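Local atomic coordinates of neurogenic locus protein delta (Drosophila melanogaster, PDB entry 7ALK), a protein that acts as a ligand for the Notch receptor and is required for the separation of neural and epidermal cell lineages. Residues 3-9 against 155-161; 22-26 against 35-39. All blocks are in the same frame, centred on the assembly; numbering follows the deposited sequence.

Contact 1: 3-9 against 155-161; sequences SFELRLK and EYDFRVT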
loop_
_atom_site.group_PDB
_atom_site.type_symbol
_atom_site.label_atom_id
_atom_site.label_comp_id
_atom_site.label_asym_id
_atom_site.label_seq_id
_atom_site.Cartn_x
_atom_site.Cartn_y
_atom_site.Cartn_z
ATOM N N SER A 3 2.408 2.879 3.727
ATOM C CA SER A 3 1.195 3.219 2.995
ATOM C C SER A 3 0.255 2.021 3.016
ATOM O O SER A 3 0.695 0.870 2.985
ATOM C CB SER A 3 1.497 3.627 1.546
ATOM O OG SER A 3 2.264 4.816 1.497
ATOM N N PHE A 4 -1.042 2.310 3.073
ATOM C CA PHE A 4 -2.084 1.291 3.039
ATOM C C PHE A 4 -2.603 1.189 1.611
ATOM O O PHE A 4 -3.154 2.158 1.079
ATOM C CB PHE A 4 -3.220 1.631 4.007
ATOM C CG PHE A 4 -4.309 0.588 4.075
ATOM C CD1 PHE A 4 -5.330 0.560 3.139
ATOM C CD2 PHE A 4 -4.323 -0.349 5.093
ATOM C CE1 PHE A 4 -6.327 -0.395 3.208
ATOM C CE2 PHE A 4 -5.319 -1.305 5.167
ATOM C CZ PHE A 4 -6.323 -1.327 4.222
ATOM N N GLU A 5 -2.426 0.022 0.996
ATOM C CA GLU A 5 -2.838 -0.215 -0.381
ATOM C C GLU A 5 -4.064 -1.115 -0.407
ATOM O O GLU A 5 -4.058 -2.198 0.189
ATOM C CB GLU A 5 -1.710 -0.854 -1.194
ATOM C CG GLU A 5 -0.540 0.070 -1.481
ATOM C CD GLU A 5 0.646 -0.660 -2.080
ATOM O OE1 GLU A 5 0.811 -1.866 -1.795
ATOM O OE2 GLU A 5 1.411 -0.030 -2.840
ATOM N N LEU A 6 -5.110 -0.667 -1.099
ATOM C CA LEU A 6 -6.303 -1.467 -1.341
ATOM C C LEU A 6 -6.444 -1.662 -2.844
ATOM O O LEU A 6 -6.650 -0.692 -3.581
ATOM C CB LEU A 6 -7.552 -0.799 -0.763
ATOM C CG LEU A 6 -8.892 -1.395 -1.207
ATOM C CD1 LEU A 6 -8.990 -2.861 -0.818
ATOM C CD2 LEU A 6 -10.054 -0.613 -0.625
ATOM N N ARG A 7 -6.328 -2.910 -3.294
ATOM C CA ARG A 7 -6.372 -3.244 -4.714
ATOM C C ARG A 7 -7.682 -3.961 -5.014
ATOM O O ARG A 7 -7.870 -5.114 -4.617
ATOM C CB ARG A 7 -5.175 -4.106 -5.111
ATOM C CG ARG A 7 -5.231 -4.604 -6.547
ATOM C CD ARG A 7 -3.963 -5.350 -6.927
ATOM N NE ARG A 7 -3.761 -6.539 -6.109
ATOM C CZ ARG A 7 -2.664 -7.284 -6.131
ATOM N NH1 ARG A 7 -1.645 -6.988 -6.921
ATOM N NH2 ARG A 7 -2.587 -8.351 -5.341
ATOM N N LEU A 8 -8.582 -3.277 -5.714
ATOM C CA LEU A 8 -9.816 -3.904 -6.158
ATOM C C LEU A 8 -9.532 -4.839 -7.325
ATOM O O LEU A 8 -8.747 -4.518 -8.222
ATOM C CB LEU A 8 -10.832 -2.840 -6.569
ATOM C CG LEU A 8 -10.962 -1.631 -5.642
ATOM C CD1 LEU A 8 -11.707 -0.505 -6.338
ATOM C CD2 LEU A 8 -11.659 -2.019 -4.349
ATOM N N LYS A 9 -10.173 -6.007 -7.313
ATOM C CA LYS A 9 -9.958 -7.011 -8.348
ATOM C C LYS A 9 -11.191 -7.217 -9.221
ATOM O O LYS A 9 -11.140 -6.956 -10.426
ATOM C CB LYS A 9 -9.516 -8.339 -7.716
ATOM C CG LYS A 9 -8.217 -8.239 -6.930
ATOM C CD LYS A 9 -7.586 -9.606 -6.713
ATOM C CE LYS A 9 -8.492 -10.516 -5.903
ATOM N NZ LYS A 9 -7.891 -11.864 -5.701
ATOM N N GLU A 155 -14.414 -8.283 -4.840
ATOM C CA GLU A 155 -13.194 -8.955 -4.417
ATOM C C GLU A 155 -12.044 -7.956 -4.405
ATOM O O GLU A 155 -11.910 -7.139 -5.321
ATOM C CB GLU A 155 -12.870 -10.130 -5.344
ATOM C CG GLU A 155 -11.813 -11.078 -4.809
ATOM C CD GLU A 155 -11.642 -12.309 -5.678
ATOM O OE1 GLU A 155 -12.496 -12.535 -6.562
ATOM O OE2 GLU A 155 -10.653 -13.047 -5.479
ATOM N N TYR A 156 -11.212 -8.025 -3.366
ATOM C CA TYR A 156 -10.176 -7.024 -3.162
ATOM C C TYR A 156 -9.033 -7.619 -2.352
ATOM O O TYR A 156 -9.195 -8.624 -1.654
ATOM C CB TYR A 156 -10.727 -5.784 -2.445
ATOM C CG TYR A 156 -11.397 -6.106 -1.127
ATOM C CD1 TYR A 156 -12.713 -6.548 -1.081
ATOM C CD2 TYR A 156 -10.706 -5.983 0.073
ATOM C CE1 TYR A 156 -13.325 -6.850 0.120
ATOM C CE2 TYR A 156 -11.310 -6.283 1.279
ATOM C CZ TYR A 156 -12.619 -6.716 1.297
ATOM O OH TYR A 156 -13.226 -7.017 2.493
ATOM N N ASP A 157 -7.871 -6.977 -2.457
ATOM C CA ASP A 157 -6.714 -7.266 -1.624
ATOM C C ASP A 157 -6.307 -6.001 -0.879
ATOM O O ASP A 157 -6.474 -4.887 -1.385
ATOM C CB ASP A 157 -5.525 -7.778 -2.451
ATOM C CG ASP A 157 -5.893 -8.935 -3.357
ATOM O OD1 ASP A 157 -6.894 -9.623 -3.076
ATOM O OD2 ASP A 157 -5.174 -9.157 -4.355
ATOM N N PHE A 158 -5.770 -6.175 0.326
ATOM C CA PHE A 158 -5.352 -5.037 1.134
ATOM C C PHE A 158 -4.118 -5.414 1.940
ATOM O O PHE A 158 -3.964 -6.562 2.366
ATOM C CB PHE A 158 -6.471 -4.559 2.069
ATOM C CG PHE A 158 -6.939 -5.604 3.046
ATOM C CD1 PHE A 158 -7.879 -6.551 2.675
ATOM C CD2 PHE A 158 -6.444 -5.631 4.340
ATOM C CE1 PHE A 158 -8.311 -7.509 3.573
ATOM C CE2 PHE A 158 -6.873 -6.585 5.243
ATOM C CZ PHE A 158 -7.807 -7.525 4.859
ATOM N N ARG A 159 -3.242 -4.431 2.149
ATOM C CA ARG A 159 -2.030 -4.638 2.929
ATOM C C ARG A 159 -1.451 -3.285 3.317
ATOM O O ARG A 159 -1.855 -2.240 2.799
ATOM C CB ARG A 159 -0.991 -5.452 2.153
ATOM C CG ARG A 159 -0.313 -4.668 1.045
ATOM C CD ARG A 159 0.738 -5.500 0.337
ATOM N NE ARG A 159 1.450 -4.723 -0.670
ATOM C CZ ARG A 159 2.356 -5.223 -1.497
ATOM N NH1 ARG A 159 2.693 -6.502 -1.463
ATOM N NH2 ARG A 159 2.943 -4.419 -2.379
ATOM N N VAL A 160 -0.495 -3.322 4.242
ATOM C CA VAL A 160 0.298 -2.160 4.628
ATOM C C VAL A 160 1.766 -2.519 4.455
ATOM O O VAL A 160 2.217 -3.556 4.953
ATOM C CB VAL A 160 0.021 -1.720 6.077
ATOM C CG1 VAL A 160 0.598 -0.332 6.326
ATOM C CG2 VAL A 160 -1.459 -1.745 6.371
ATOM N N THR A 161 2.505 -1.667 3.749
ATOM C CA THR A 161 3.927 -1.869 3.521
ATOM C C THR A 161 4.671 -0.569 3.784
ATOM O O THR A 161 4.150 0.522 3.543
ATOM C CB THR A 161 4.214 -2.348 2.089
ATOM O OG1 THR A 161 3.614 -1.446 1.151
ATOM C CG2 THR A 161 3.660 -3.748 1.870
#

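Contact 2: 22-26 against 35-39; sequences RCCSG and CLGSC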
loop_
_atom_site.group_PDB
_atom_site.type_symbol
_atom_site.label_atom_id
_atom_site.label_comp_id
_atom_site.label_asym_id
_atom_site.label_seq_id
_atom_site.Cartn_x
_atom_site.Cartn_y
_atom_site.Cartn_z
ATOM N N ARG A 22 -33.988 -3.340 -6.977
ATOM C CA ARG A 22 -34.365 -2.789 -8.270
ATOM C C ARG A 22 -33.130 -2.719 -9.176
ATOM O O ARG A 22 -32.031 -3.138 -8.808
ATOM C CB ARG A 22 -35.024 -1.422 -8.080
ATOM C CG ARG A 22 -35.790 -0.889 -9.292
ATOM C CD ARG A 22 -36.590 0.358 -8.956
ATOM N NE ARG A 22 -36.534 1.341 -10.032
ATOM C CZ ARG A 22 -37.595 1.801 -10.680
ATOM N NH1 ARG A 22 -38.818 1.385 -10.392
ATOM N NH2 ARG A 22 -37.426 2.700 -11.646
ATOM N N CYS A 23 -33.312 -2.199 -10.383
ATOM C CA CYS A 23 -32.228 -2.083 -11.345
ATOM C C CYS A 23 -31.727 -0.646 -11.422
ATOM O O CYS A 23 -32.476 0.307 -11.195
ATOM C CB CYS A 23 -32.676 -2.558 -12.726
ATOM S SG CYS A 23 -32.876 -4.343 -12.826
ATOM N N CYS A 24 -30.441 -0.507 -11.751
ATOM C CA CYS A 24 -29.819 0.812 -11.795
ATOM C C CYS A 24 -30.420 1.673 -12.899
ATOM O O CYS A 24 -30.621 2.880 -12.713
ATOM C CB CYS A 24 -28.312 0.665 -11.986
ATOM S SG CYS A 24 -27.601 -0.776 -11.157
ATOM N N SER A 25 -30.713 1.075 -14.054
ATOM C CA SER A 25 -31.299 1.836 -15.151
ATOM C C SER A 25 -32.780 2.109 -14.925
ATOM O O SER A 25 -33.314 3.084 -15.465
ATOM C CB SER A 25 -31.090 1.095 -16.471
ATOM O OG SER A 25 -31.341 1.942 -17.580
ATOM N N GLY A 26 -33.452 1.267 -14.144
ATOM C CA GLY A 26 -34.822 1.514 -13.752
ATOM C C GLY A 26 -35.887 1.041 -14.717
ATOM O O GLY A 26 -37.050 1.430 -14.561
ATOM N N CYS A 35 -33.171 -6.914 -16.963
ATOM C CA CYS A 35 -33.269 -5.466 -17.064
ATOM C C CYS A 35 -32.546 -4.961 -18.308
ATOM O O CYS A 35 -31.955 -5.726 -19.075
ATOM C CB CYS A 35 -32.719 -4.807 -15.800
ATOM S SG CYS A 35 -33.961 -4.614 -14.513
ATOM N N LEU A 36 -32.602 -3.644 -18.498
ATOM C CA LEU A 36 -32.087 -2.998 -19.699
ATOM C C LEU A 36 -31.398 -1.702 -19.304
ATOM O O LEU A 36 -32.044 -0.804 -18.757
ATOM C CB LEU A 36 -33.215 -2.712 -20.695
ATOM C CG LEU A 36 -34.005 -3.905 -21.235
ATOM C CD1 LEU A 36 -35.317 -3.444 -21.852
ATOM C CD2 LEU A 36 -33.173 -4.682 -22.240
ATOM N N GLY A 37 -30.100 -1.600 -19.583
ATOM C CA GLY A 37 -29.386 -0.359 -19.348
ATOM C C GLY A 37 -28.060 -0.504 -18.630
ATOM O O GLY A 37 -27.225 0.406 -18.677
ATOM N N SER A 38 -27.862 -1.638 -17.952
ATOM C CA SER A 38 -26.638 -1.942 -17.213
ATOM C C SER A 38 -26.392 -0.955 -16.075
ATOM O O SER A 38 -27.134 0.018 -15.906
ATOM C CB SER A 38 -25.430 -1.975 -18.155
ATOM O OG SER A 38 -25.050 -0.668 -18.551
ATOM N N CYS A 39 -25.347 -1.201 -15.287
ATOM C CA CYS A 39 -25.063 -0.441 -14.072
ATOM C C CYS A 39 -23.682 0.191 -14.188
ATOM O O CYS A 39 -22.667 -0.500 -14.057
ATOM C CB CYS A 39 -25.149 -1.344 -12.842
ATOM S SG CYS A 39 -25.599 -0.496 -11.319
#

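Contact 1: 3-9 against 155-161
Arg7 and Asp157 face each other in a hydrogen-bonded pair of two antiparallel strands. Their backbones exchange two bonds, Arg7 N to Asp157 O (2.8 Å) and Asp157 N to Arg7 O. Glu5 with Arg159 and Ser3 with Thr161 are joined in the same way, and Lys9 N adds a bond to Glu155 O. Glu5, Arg7, Lys9, Glu155, Asp157 and Arg159 bring charged side chains to the contact. Arg7 NH2 meets Asp157 OD2 at 2.9 Å, on the lone pair turned away from OD1, with the two flat groups 74° apart. Asp157 OD1 is taken by Thr144 OG1, so each carboxylate oxygen has a donor. The strands belong to the C2 domain of Delta, where the first strand, 3-12, pairs with the late strand 153-161. Lys9 NZ lies 3.0 Å from Glu155 OE2, which it reaches from above the carboxylate plane. Lys9 NZ is also 3.6 Å from Asp157 OD1, a longer salt bridge that joins the four residues in one network. With alanine in place of Lys9, Glu155 OE2 is likely to lose its positive partner, and Asp157 one of its two. The Glu5 and Arg159 side chains run side by side the same way, with carboxylate and guanidinium planes 12° apart. Arg159 NE bonds Glu5 OE1 at 3.1 Å, with a weak second bond from NH2.

The other side of the sheet is apolar. Phe4 has CG anti to its own N (chi1 -177°), bringing Phe4 CD2 to 3.4 Å from Val160 CG2. Leu6 CD1 touches Tyr156 CD2 at 3.7 Å. Tyr156 also touches an N-acetylglucosamine, and Phe4 meets the ring of Phe104.

Contact 2: 22-26 against 35-39
Cys23 SG is bonded to Cys35 SG at 2.0 Å, and Cys24 SG to Cys39 SG at the same length. These two disulfides tie 22-26 to 35-39. The S-S torsions are 91° and -92°, so the two bridges have opposite handedness. Cys23 CB and Cys35 CB are 3.8 Å apart, as are Cys24 CB and Cys39 CB. Cys23 and Cys24 both set SG anti to the carbonyl carbon, yet these adjacent residues send their sulfurs to different partners. Cys24 and Cys39 form the more buried end, where both side chains rest on His112 of strand 103-113. Cys39 N is also held weakly by Asn73 OD1.

The other side is looser. Ser25 and Leu36 are exposed, and a single weak hydrogen bond links them, from Ser25 OG to Leu36 O at 3.1 Å. Ser25 OG is placed there by a chi1 of -165°. Ser25 OG also lies 3.5 Å from Gly37 CA. The side chain of Leu36 makes no contact with 22-26.

Neither segment is helix or strand, and the covalent bonds do most of the joining. Two interleaved disulfides, from neighbouring Cys23 and Cys24 to Cys35 and Cys39, cross-link the long loop joining strands 3-12 and 40-48 of the C2 domain.

How the contacts relate
Both contacts belong to the N-terminal C2 domain, which precedes the DSL and EGF modules. Contact 1 closes a long span of chain, bringing the first strand beside a late one. Contact 2 lies within that span, in the loop that follows strand 3-12. Their centres are 30 Å apart and their nearest atoms about 13 Å, so they do not touch. The centre of contact 1 is about 6 Å from that of the chain, that of contact 2 about 34 Å. One is held by backbone bonds and charges, the other by disulfides. The side chain of Ser38 stays about 11 Å from a bound fucose, while contact 1 meets a sugar attached to the protein itself.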